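Local atomic coordinates of histidine kinase (Synechocystis sp., PDB entry 5DFY), a protein that senses light through a bilin-binding GAF domain, the part present here with its phycocyanobilin, and probably passes the signal on as a phosphorelay histidine kinase. Residues P104-T109 / D141-F146; R70-R75 / G167-G172; D79-F84 / Y110-E115. All blocks are in the same frame, centred on the assembly; numbering follows the deposited sequence.

Interaction 1: residues P104-T109 / D141-F146. With CYC (phycocyanobilin), chain B.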
# COMPACT_ATOMS: atom_id res chain seq x y z
N PRO A 104 28.34 -0.04 -5.31
CA PRO A 104 29.03 0.85 -4.39
C PRO A 104 28.11 1.38 -3.31
O PRO A 104 26.88 1.27 -3.45
CB PRO A 104 29.51 1.99 -5.28
CG PRO A 104 28.48 2.02 -6.39
CD PRO A 104 28.13 0.59 -6.63
N LEU A 105 28.69 1.94 -2.27
CA LEU A 105 27.94 2.58 -1.20
C LEU A 105 27.81 4.08 -1.45
O LEU A 105 28.75 4.74 -1.87
CB LEU A 105 28.61 2.36 0.15
CG LEU A 105 28.75 0.91 0.55
CD1 LEU A 105 29.58 0.84 1.82
CD2 LEU A 105 27.39 0.25 0.75
N TRP A 106 26.62 4.60 -1.19
CA TRP A 106 26.39 6.03 -1.20
C TRP A 106 25.91 6.37 0.20
O TRP A 106 24.75 6.15 0.56
CB TRP A 106 25.38 6.40 -2.28
CG TRP A 106 25.04 7.85 -2.41
CD1 TRP A 106 25.20 8.84 -1.48
CD2 TRP A 106 24.47 8.48 -3.56
NE1 TRP A 106 24.74 10.04 -1.98
CE2 TRP A 106 24.29 9.84 -3.25
CE3 TRP A 106 24.08 8.02 -4.82
CZ2 TRP A 106 23.75 10.74 -4.15
CZ3 TRP A 106 23.54 8.92 -5.72
CH2 TRP A 106 23.38 10.26 -5.38
N GLN A 107 26.74 6.83 0.96
CA GLN A 107 26.48 7.02 2.38
C GLN A 107 26.01 8.43 2.60
O GLN A 107 26.76 9.31 3.03
CB GLN A 107 27.73 6.74 3.19
CG GLN A 107 28.14 5.29 3.15
CD GLN A 107 29.42 5.04 3.90
OE1 GLN A 107 30.24 5.94 4.06
NE2 GLN A 107 29.59 3.80 4.37
N ASP A 108 24.82 8.58 2.42
CA ASP A 108 24.27 9.90 2.50
C ASP A 108 23.80 10.21 3.92
O ASP A 108 22.73 9.78 4.37
CB ASP A 108 23.12 10.07 1.52
CG ASP A 108 22.80 11.50 1.31
OD1 ASP A 108 22.21 12.11 2.22
OD2 ASP A 108 23.17 12.02 0.25
N THR A 109 24.62 10.98 4.62
CA THR A 109 24.35 11.30 6.01
C THR A 109 23.05 12.09 6.16
O THR A 109 22.36 11.96 7.16
CB THR A 109 25.52 12.10 6.61
OG1 THR A 109 25.82 13.21 5.77
CG2 THR A 109 26.75 11.23 6.67
N ASP A 141 30.38 15.50 -4.60
CA ASP A 141 31.45 14.56 -4.89
C ASP A 141 30.88 13.20 -5.24
O ASP A 141 31.38 12.53 -6.13
CB ASP A 141 32.43 14.43 -3.72
CG ASP A 141 33.25 15.70 -3.48
OD1 ASP A 141 33.36 16.54 -4.40
OD2 ASP A 141 33.80 15.84 -2.36
N ASN A 142 29.83 12.79 -4.53
CA ASN A 142 29.24 11.50 -4.81
C ASN A 142 28.46 11.54 -6.12
O ASN A 142 28.46 10.56 -6.85
CB ASN A 142 28.35 11.04 -3.66
CG ASN A 142 29.07 10.10 -2.72
OD1 ASN A 142 30.06 9.46 -3.09
ND2 ASN A 142 28.58 10.00 -1.49
N LEU A 143 27.81 12.66 -6.41
CA LEU A 143 27.10 12.79 -7.69
C LEU A 143 28.10 12.64 -8.84
O LEU A 143 27.85 11.88 -9.78
CB LEU A 143 26.36 14.12 -7.76
CG LEU A 143 25.17 14.21 -6.78
CD1 LEU A 143 24.77 15.65 -6.52
CD2 LEU A 143 23.97 13.44 -7.35
N ARG A 144 29.22 13.35 -8.76
CA ARG A 144 30.26 13.22 -9.79
C ARG A 144 30.81 11.81 -9.88
O ARG A 144 31.02 11.28 -10.98
CB ARG A 144 31.39 14.21 -9.49
CG ARG A 144 30.99 15.63 -9.64
CD ARG A 144 32.08 16.52 -9.06
NE ARG A 144 31.90 17.90 -9.46
CZ ARG A 144 32.67 18.89 -9.04
NH1 ARG A 144 33.65 18.65 -8.18
NH2 ARG A 144 32.44 20.12 -9.46
N ARG A 145 31.04 11.18 -8.74
CA ARG A 145 31.58 9.83 -8.68
C ARG A 145 30.67 8.85 -9.43
O ARG A 145 31.14 7.93 -10.11
CB ARG A 145 31.75 9.42 -7.21
CG ARG A 145 32.10 7.99 -6.94
CD ARG A 145 32.09 7.77 -5.41
NE ARG A 145 32.04 6.35 -5.06
CZ ARG A 145 31.43 5.85 -3.98
NH1 ARG A 145 30.79 6.64 -3.12
NH2 ARG A 145 31.45 4.54 -3.78
N PHE A 146 29.36 9.06 -9.31
CA PHE A 146 28.40 8.20 -9.96
C PHE A 146 27.97 8.72 -11.34
O PHE A 146 27.03 8.21 -11.95
CB PHE A 146 27.20 8.01 -9.04
CG PHE A 146 27.55 7.28 -7.76
CD1 PHE A 146 28.38 6.17 -7.78
CD2 PHE A 146 27.08 7.71 -6.55
CE1 PHE A 146 28.72 5.52 -6.61
CE2 PHE A 146 27.42 7.06 -5.38
CZ PHE A 146 28.22 5.97 -5.42
CHA CYC B . 20.68 15.59 0.05
NA CYC B . 21.16 13.27 -0.86
C1A CYC B . 20.36 14.49 -0.64
C2A CYC B . 19.07 14.29 -1.38
C3A CYC B . 19.09 12.99 -2.02
C4A CYC B . 20.38 12.37 -1.71
CMA CYC B . 17.96 12.43 -2.84
CAA CYC B . 17.93 15.28 -1.36
CBA CYC B . 17.24 14.95 -0.02
CGA CYC B . 16.06 15.84 0.39
O1A CYC B . 15.89 16.93 -0.20
O2A CYC B . 15.27 15.51 1.33
CHB CYC B . 20.91 11.02 -2.05
NB CYC B . 20.08 10.88 -4.41
C1B CYC B . 20.57 10.32 -3.12
C2B CYC B . 20.65 8.86 -3.24
C3B CYC B . 20.24 8.50 -4.53
C4B CYC B . 19.90 9.72 -5.31
CMB CYC B . 21.10 7.95 -2.12
CAB CYC B . 20.15 7.09 -5.09
CBB CYC B . 18.70 6.71 -5.34
OB CYC B . 19.51 9.82 -6.45
NC CYC B . 25.53 13.10 0.72
C1C CYC B . 26.53 12.41 0.45
C2C CYC B . 27.82 12.86 1.50
C3C CYC B . 27.24 13.42 2.52
C4C CYC B . 25.89 14.05 1.89
CMC CYC B . 28.74 11.62 1.79
CAC CYC B . 28.07 14.56 3.34
CBC CYC B . 29.14 13.88 4.15
OC CYC B . 26.61 11.55 -0.40
CHD CYC B . 25.20 15.09 2.39
ND CYC B . 23.01 14.88 1.05
C1D CYC B . 23.90 15.56 1.83
C2D CYC B . 23.43 16.83 2.05
C3D CYC B . 22.24 16.94 1.42
C4D CYC B . 21.97 15.72 0.80
CMD CYC B . 24.17 17.86 2.89
CAD CYC B . 21.35 18.15 1.40
CBD CYC B . 21.53 18.92 0.11
CGD CYC B . 22.93 19.51 0.05
O1D CYC B . 23.79 19.06 -0.76
O2D CYC B . 23.26 20.45 0.81
O HOH W 1 29.75 7.58 0.29

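Interaction 2: residues R70-R75 / G167-G172. With CYC (phycocyanobilin), chain B.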
# COMPACT_ATOMS: atom_id res chain seq x y z
N ARG A 70 20.79 6.34 -16.84
CA ARG A 70 20.86 5.34 -15.77
C ARG A 70 19.60 5.42 -14.93
O ARG A 70 19.05 6.50 -14.78
CB ARG A 70 22.06 5.55 -14.86
CG ARG A 70 22.45 4.32 -14.06
CD ARG A 70 23.40 4.59 -12.90
NE ARG A 70 24.55 5.46 -13.18
CZ ARG A 70 25.71 5.07 -13.70
NH1 ARG A 70 26.65 5.98 -13.89
NH2 ARG A 70 25.95 3.81 -14.05
N VAL A 71 19.14 4.28 -14.42
CA VAL A 71 18.05 4.23 -13.44
C VAL A 71 18.53 3.37 -12.28
O VAL A 71 19.15 2.32 -12.49
CB VAL A 71 16.78 3.66 -14.04
CG1 VAL A 71 15.69 3.50 -12.97
CG2 VAL A 71 16.30 4.50 -15.19
N LEU A 72 18.25 3.81 -11.05
CA LEU A 72 18.65 3.07 -9.86
C LEU A 72 17.47 2.88 -8.92
O LEU A 72 16.62 3.77 -8.75
CB LEU A 72 19.76 3.77 -9.10
CG LEU A 72 21.10 3.96 -9.84
CD1 LEU A 72 22.00 4.94 -9.11
CD2 LEU A 72 21.76 2.61 -10.02
N VAL A 73 17.46 1.70 -8.31
CA VAL A 73 16.55 1.38 -7.20
C VAL A 73 17.38 1.30 -5.93
O VAL A 73 18.33 0.53 -5.85
CB VAL A 73 15.81 0.06 -7.44
CG1 VAL A 73 14.86 -0.24 -6.26
CG2 VAL A 73 15.01 0.11 -8.74
N TYR A 74 16.99 2.08 -4.92
CA TYR A 74 17.73 2.24 -3.67
C TYR A 74 16.78 1.91 -2.54
O TYR A 74 15.73 2.52 -2.44
CB TYR A 74 18.24 3.66 -3.54
CG TYR A 74 19.03 4.06 -2.31
CD1 TYR A 74 20.41 3.86 -2.25
CD2 TYR A 74 18.42 4.72 -1.25
CE1 TYR A 74 21.13 4.28 -1.16
CE2 TYR A 74 19.15 5.13 -0.14
CZ TYR A 74 20.50 4.92 -0.12
OH TYR A 74 21.26 5.31 0.97
N ARG A 75 17.15 0.94 -1.72
CA ARG A 75 16.28 0.44 -0.65
C ARG A 75 16.83 0.88 0.70
O ARG A 75 18.01 0.65 0.98
CB ARG A 75 16.20 -1.07 -0.70
CG ARG A 75 15.27 -1.67 0.35
CD ARG A 75 15.27 -3.17 0.29
NE ARG A 75 16.60 -3.66 0.62
CZ ARG A 75 17.12 -4.80 0.19
NH1 ARG A 75 16.42 -5.63 -0.58
NH2 ARG A 75 18.36 -5.12 0.55
N GLY A 167 15.49 6.44 -8.84
CA GLY A 167 16.19 7.56 -9.46
C GLY A 167 16.39 7.38 -10.95
O GLY A 167 16.70 6.30 -11.41
N ALA A 168 16.22 8.48 -11.67
CA ALA A 168 16.52 8.57 -13.10
C ALA A 168 17.63 9.62 -13.27
O ALA A 168 17.57 10.71 -12.70
CB ALA A 168 15.30 8.94 -13.88
N TYR A 169 18.64 9.29 -14.08
CA TYR A 169 19.88 10.07 -14.16
C TYR A 169 20.29 10.34 -15.58
O TYR A 169 20.18 9.47 -16.44
CB TYR A 169 21.02 9.34 -13.44
CG TYR A 169 20.64 8.95 -12.04
CD1 TYR A 169 20.73 9.86 -11.00
CD2 TYR A 169 20.12 7.70 -11.77
CE1 TYR A 169 20.35 9.51 -9.70
CE2 TYR A 169 19.74 7.34 -10.49
CZ TYR A 169 19.86 8.25 -9.47
OH TYR A 169 19.46 7.87 -8.20
N GLN A 170 20.74 11.57 -15.81
CA GLN A 170 21.41 11.93 -17.06
C GLN A 170 22.88 12.08 -16.73
O GLN A 170 23.23 12.74 -15.77
CB GLN A 170 20.84 13.23 -17.65
CG GLN A 170 20.80 13.25 -19.17
CD GLN A 170 19.71 12.35 -19.74
OE1 GLN A 170 18.84 11.87 -19.02
NE2 GLN A 170 19.76 12.12 -21.04
N ASN A 171 23.73 11.47 -17.55
CA ASN A 171 25.14 11.33 -17.24
C ASN A 171 26.08 12.30 -17.94
O ASN A 171 27.14 12.62 -17.40
CB ASN A 171 25.61 9.93 -17.59
CG ASN A 171 25.16 8.90 -16.61
OD1 ASN A 171 24.11 9.03 -15.98
ND2 ASN A 171 25.96 7.86 -16.45
N GLY A 172 25.69 12.75 -19.12
CA GLY A 172 26.60 13.49 -19.98
C GLY A 172 26.22 14.89 -20.37
O GLY A 172 26.93 15.53 -21.16
CHA CYC B . 20.68 15.59 0.05
NA CYC B . 21.16 13.27 -0.86
C1A CYC B . 20.36 14.49 -0.64
C2A CYC B . 19.07 14.29 -1.38
C3A CYC B . 19.09 12.99 -2.02
C4A CYC B . 20.38 12.37 -1.71
CMA CYC B . 17.96 12.43 -2.84
CAA CYC B . 17.93 15.28 -1.36
CBA CYC B . 17.24 14.95 -0.02
CGA CYC B . 16.06 15.84 0.39
O1A CYC B . 15.89 16.93 -0.20
O2A CYC B . 15.27 15.51 1.33
CHB CYC B . 20.91 11.02 -2.05
NB CYC B . 20.08 10.88 -4.41
C1B CYC B . 20.57 10.32 -3.12
C2B CYC B . 20.65 8.86 -3.24
C3B CYC B . 20.24 8.50 -4.53
C4B CYC B . 19.90 9.72 -5.31
CMB CYC B . 21.10 7.95 -2.12
CAB CYC B . 20.15 7.09 -5.09
CBB CYC B . 18.70 6.71 -5.34
OB CYC B . 19.51 9.82 -6.45
NC CYC B . 25.53 13.10 0.72
C1C CYC B . 26.53 12.41 0.45
C2C CYC B . 27.82 12.86 1.50
C3C CYC B . 27.24 13.42 2.52
C4C CYC B . 25.89 14.05 1.89
CMC CYC B . 28.74 11.62 1.79
CAC CYC B . 28.07 14.56 3.34
CBC CYC B . 29.14 13.88 4.15
OC CYC B . 26.61 11.55 -0.40
CHD CYC B . 25.20 15.09 2.39
ND CYC B . 23.01 14.88 1.05
C1D CYC B . 23.90 15.56 1.83
C2D CYC B . 23.43 16.83 2.05
C3D CYC B . 22.24 16.94 1.42
C4D CYC B . 21.97 15.72 0.80
CMD CYC B . 24.17 17.86 2.89
CAD CYC B . 21.35 18.15 1.40
CBD CYC B . 21.53 18.92 0.11
CGD CYC B . 22.93 19.51 0.05
O1D CYC B . 23.79 19.06 -0.76
O2D CYC B . 23.26 20.45 0.81
O HOH W 2 24.37 8.23 -13.38

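Interaction 3: residues D79-F84 / Y110-E115. With CYC (phycocyanobilin), chain B.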
# COMPACT_ATOMS: atom_id res chain seq x y z
N ASP A 79 18.12 1.67 9.68
CA ASP A 79 18.71 2.89 10.23
C ASP A 79 18.76 4.03 9.21
O ASP A 79 19.43 5.03 9.43
CB ASP A 79 20.13 2.61 10.78
CG ASP A 79 21.13 2.25 9.70
OD1 ASP A 79 20.79 2.25 8.51
OD2 ASP A 79 22.30 1.96 10.06
N TRP A 80 18.05 3.86 8.10
CA TRP A 80 17.88 4.88 7.05
C TRP A 80 19.16 5.17 6.24
O TRP A 80 19.16 6.07 5.40
CB TRP A 80 17.31 6.17 7.62
CG TRP A 80 15.94 5.96 8.12
CD1 TRP A 80 15.55 5.86 9.43
CD2 TRP A 80 14.75 5.76 7.35
NE1 TRP A 80 14.21 5.62 9.52
CE2 TRP A 80 13.69 5.55 8.25
CE3 TRP A 80 14.48 5.72 5.97
CZ2 TRP A 80 12.38 5.33 7.83
CZ3 TRP A 80 13.18 5.51 5.56
CH2 TRP A 80 12.15 5.31 6.48
N SER A 81 20.19 4.37 6.45
CA SER A 81 21.17 4.15 5.40
C SER A 81 20.43 3.39 4.31
O SER A 81 19.24 3.06 4.46
CB SER A 81 22.38 3.35 5.90
OG SER A 81 22.05 2.02 6.29
N GLY A 82 21.11 3.08 3.21
CA GLY A 82 20.46 2.32 2.17
C GLY A 82 21.43 1.58 1.27
O GLY A 82 22.65 1.67 1.43
N GLU A 83 20.86 0.84 0.34
CA GLU A 83 21.61 -0.05 -0.52
C GLU A 83 21.02 -0.01 -1.93
O GLU A 83 19.82 -0.07 -2.09
CB GLU A 83 21.54 -1.47 0.06
CG GLU A 83 22.32 -2.51 -0.66
CD GLU A 83 22.05 -3.89 -0.07
OE1 GLU A 83 21.62 -3.95 1.10
OE2 GLU A 83 22.25 -4.90 -0.78
N PHE A 84 21.86 0.07 -2.96
CA PHE A 84 21.39 -0.14 -4.32
C PHE A 84 21.11 -1.59 -4.54
O PHE A 84 21.91 -2.46 -4.17
CB PHE A 84 22.43 0.37 -5.33
CG PHE A 84 22.57 1.85 -5.33
CD1 PHE A 84 21.50 2.64 -5.73
CD2 PHE A 84 23.72 2.46 -4.89
CE1 PHE A 84 21.59 4.00 -5.72
CE2 PHE A 84 23.81 3.85 -4.86
CZ PHE A 84 22.75 4.61 -5.29
N TYR A 110 22.69 12.90 5.16
CA TYR A 110 21.50 13.73 5.24
C TYR A 110 20.22 12.90 5.21
O TYR A 110 19.30 13.12 6.00
CB TYR A 110 21.49 14.75 4.12
CG TYR A 110 20.31 15.70 4.13
CD1 TYR A 110 19.12 15.37 3.51
CD2 TYR A 110 20.39 16.93 4.76
CE1 TYR A 110 18.04 16.24 3.52
CE2 TYR A 110 19.33 17.79 4.78
CZ TYR A 110 18.15 17.45 4.15
OH TYR A 110 17.09 18.32 4.16
N LEU A 111 20.12 11.95 4.27
CA LEU A 111 18.94 11.08 4.25
C LEU A 111 18.83 10.29 5.53
O LEU A 111 17.74 10.09 6.07
CB LEU A 111 18.98 10.11 3.07
CG LEU A 111 18.71 10.65 1.68
CD1 LEU A 111 18.86 9.51 0.69
CD2 LEU A 111 17.32 11.26 1.58
N GLN A 112 19.97 9.81 6.01
CA GLN A 112 19.96 9.03 7.23
C GLN A 112 19.50 9.84 8.42
O GLN A 112 18.63 9.42 9.15
CB GLN A 112 21.35 8.46 7.48
CG GLN A 112 21.43 7.60 8.69
CD GLN A 112 22.60 6.65 8.63
OE1 GLN A 112 22.51 5.50 9.06
NE2 GLN A 112 23.71 7.12 8.07
N GLU A 113 20.09 11.03 8.60
CA GLU A 113 19.76 11.86 9.76
C GLU A 113 18.32 12.35 9.71
O GLU A 113 17.70 12.55 10.75
CB GLU A 113 20.70 13.05 9.86
CG GLU A 113 22.12 12.64 10.25
CD GLU A 113 23.12 13.78 10.20
OE1 GLU A 113 22.69 14.96 10.09
OE2 GLU A 113 24.33 13.51 10.26
N ASN A 114 17.78 12.55 8.52
CA ASN A 114 16.42 13.03 8.38
C ASN A 114 15.44 11.91 8.05
O ASN A 114 14.33 12.17 7.66
CB ASN A 114 16.38 14.12 7.32
CG ASN A 114 17.16 15.34 7.74
OD1 ASN A 114 18.27 15.58 7.26
ND2 ASN A 114 16.61 16.09 8.67
N GLU A 115 15.89 10.68 8.26
CA GLU A 115 15.04 9.50 8.15
C GLU A 115 14.25 9.51 6.86
O GLU A 115 13.06 9.23 6.85
CB GLU A 115 14.12 9.41 9.35
CG GLU A 115 14.91 9.47 10.65
CD GLU A 115 14.09 9.16 11.89
OE1 GLU A 115 12.99 9.71 12.04
OE2 GLU A 115 14.58 8.37 12.73
CHA CYC B . 20.68 15.59 0.05
NA CYC B . 21.16 13.27 -0.86
C1A CYC B . 20.36 14.49 -0.64
C2A CYC B . 19.07 14.29 -1.38
C3A CYC B . 19.09 12.99 -2.02
C4A CYC B . 20.38 12.37 -1.71
CMA CYC B . 17.96 12.43 -2.84
CAA CYC B . 17.93 15.28 -1.36
CBA CYC B . 17.24 14.95 -0.02
CGA CYC B . 16.06 15.84 0.39
O1A CYC B . 15.89 16.93 -0.20
O2A CYC B . 15.27 15.51 1.33
CHB CYC B . 20.91 11.02 -2.05
NB CYC B . 20.08 10.88 -4.41
C1B CYC B . 20.57 10.32 -3.12
C2B CYC B . 20.65 8.86 -3.24
C3B CYC B . 20.24 8.50 -4.53
C4B CYC B . 19.90 9.72 -5.31
CMB CYC B . 21.10 7.95 -2.12
CAB CYC B . 20.15 7.09 -5.09
CBB CYC B . 18.70 6.71 -5.34
OB CYC B . 19.51 9.82 -6.45
NC CYC B . 25.53 13.10 0.72
C1C CYC B . 26.53 12.41 0.45
C2C CYC B . 27.82 12.86 1.50
C3C CYC B . 27.24 13.42 2.52
C4C CYC B . 25.89 14.05 1.89
CMC CYC B . 28.74 11.62 1.79
CAC CYC B . 28.07 14.56 3.34
CBC CYC B . 29.14 13.88 4.15
OC CYC B . 26.61 11.55 -0.40
CHD CYC B . 25.20 15.09 2.39
ND CYC B . 23.01 14.88 1.05
C1D CYC B . 23.90 15.56 1.83
C2D CYC B . 23.43 16.83 2.05
C3D CYC B . 22.24 16.94 1.42
C4D CYC B . 21.97 15.72 0.80
CMD CYC B . 24.17 17.86 2.89
CAD CYC B . 21.35 18.15 1.40
CBD CYC B . 21.53 18.92 0.11
CGD CYC B . 22.93 19.51 0.05
O1D CYC B . 23.79 19.06 -0.76
O2D CYC B . 23.26 20.45 0.81
O HOH W 3 13.07 5.40 12.12

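Interaction 1: residues P104-T109 / D141-F146
The indole of Trp106 lies between Asn142 and phycocyanobilin. CB of Asn142 sits over one face, 4.3 Å from the centroid of the five-membered ring, as a CH-pi contact. The terminal lactam ring of NB covers the opposite face, with C2B 3.5 Å above the indole plane and toward its rim. Trp106 turns its CG anti to the backbone N (chi1 -180°), which places the indole between helix 137-145 and the bilin. Phe146 meets the benzo side obliquely, neither stacked nor edge-to-face, its plane turned 36° from the indole and its CD2 3.5 Å from Trp106 CE3. The CD2 methyl of Leu143 touches CH2 at the far corner. In this GAF domain, the loop before helix 109-113 and the end of helix 137-145 thus form one wall of the chromophore pocket. Asn142 ND2 gives a nearly straight bond to CYC OC (2.7 Å, 165°), and Trp106 NE1 adds a weak one to the same oxygen. Asp108 OD2 accepts from CYC NC and CYC ND, while its OD1 caps Leu111 N at the start of the next helix. Replacing Trp106 by an alanine is likely to strip the terminal lactam ring of NB of the flat surface it lies against, leave CYC OC without its weaker donor and open a gap beside Phe146. Farther out, the extended Arg145 brings NH1 to Leu105 O at 3.1 Å, NH2 adding a weak bond. Arg145 NH1 also reaches Asn142 OD1 at 2.9 Å, in the guanidinium plane but above the plane of the amide carbonyl.

Interaction 2: residues R70-R75 / G167-G172
Tyr169 lies beside Arg70 and Leu72 on the bilin-facing side of the antiparallel GAF-domain sheet, where strand 161-170 pairs with strand 70-76. Arg70 with Tyr169 and Leu72 with Gly167 are hydrogen-bonded pairs; Val71 with Ala168, on the other face, is a non-hydrogen-bonded pair that packs against helix 50-66. Tyr169 CB lies 4.2 Å from Arg70 CB, and Tyr169 CG stands beside its own backbone N (chi1 -52°), which lays the ring back along its strand. Tyr169 CD2 then meets Arg70 O at 3.4 Å, in line with the ring edge. Tyr169 CE2 touches Leu72 CD1 at 3.6 Å, the leucine crossing it at about a right angle. CE1 and CZ each approach CYC OB, and OH ends over Gly167, whose lack of a side chain leaves it room. There Tyr169 OH donates to CYC OB at 2.6 Å. At the Asn171 end of the pair, Arg70 forms a salt bridge with Glu87, while water 2 links its NE to Asn171 OD1. Apolar and backbone contacts thus hold the ring against this face, and its buried polar tip gives a terminal bilin carbonyl a short hydrogen bond, consistent with orienting the ring that in phytochromes turns on photoisomerisation.

Interaction 3: residues D79-F84 / Y110-E115
Glu115 lies across one face of the Trp80 indole, its CB 3.8 Å from the centroid of the five-membered ring and 11° off the normal, a CH-pi contact, while its backbone O stands above the middle of the ring system. At the indole edge, in plane, NE1 donates to water 3 at 2.8 Å; that water gives a weak bond to Glu115 OE2. Tyr110 has a CYC propionate carbon, CAD, over one face and CYC O2A at its edge. Glu115, with positive phi, is the C-prime residue of a Schellman motif closing the short helix 109-113 of the GAF domain, and its N bonds Gln112 O at 3.1 Å. The turn presents its CA and CB squarely to the tryptophan, whose CG stands beside its own backbone N (chi1 -65°) and so swings the ring over the helix end. Phe76 meets the indole edge-to-face, and Leu162 of strand 161-170 also touches it. Along the backbone, Gln112 CA points a C-H toward Trp80 O at 3.6 Å. Inward, both segments reach the bilin: Leu111 CD1 lies 3.7 Å from CYC CHB, and Phe84 CE1 approaches CYC CAB at 3.5 Å. Before the strand the chain is shaped by an Asx turn, in which Asp79 OD1 accepts from Ser81 N from above the carboxylate plane and from Ser81 OG, at 2.6 Å, on its syn lone pair.

Overall arrangement
Segments of all three contacts line the phycocyanobilin pocket, though the Trp80-Glu115 contact itself lies at the surface. Centres of interactions 1 and 2, and of 1 and 3, are about 12 Å apart; those of 2 and 3 about 17 Å. Interaction 2 lies in the sheet at the OB end of the bilin, interaction 1 places Trp106 against the face of that same ring, and interaction 3 reaches the bilin through Phe84, Tyr110 and Leu111. Phe84 joins them: its CE1 lies 3.6 Å from Leu72 CD1, its CZ 3.7 Å from Trp106 CE3. Phe146 O is probably hydrogen-bonded to Arg70 NH1 (3.0 Å). Neighbouring strands 70-76 and 82-89 connect interactions 2 and 3 directly.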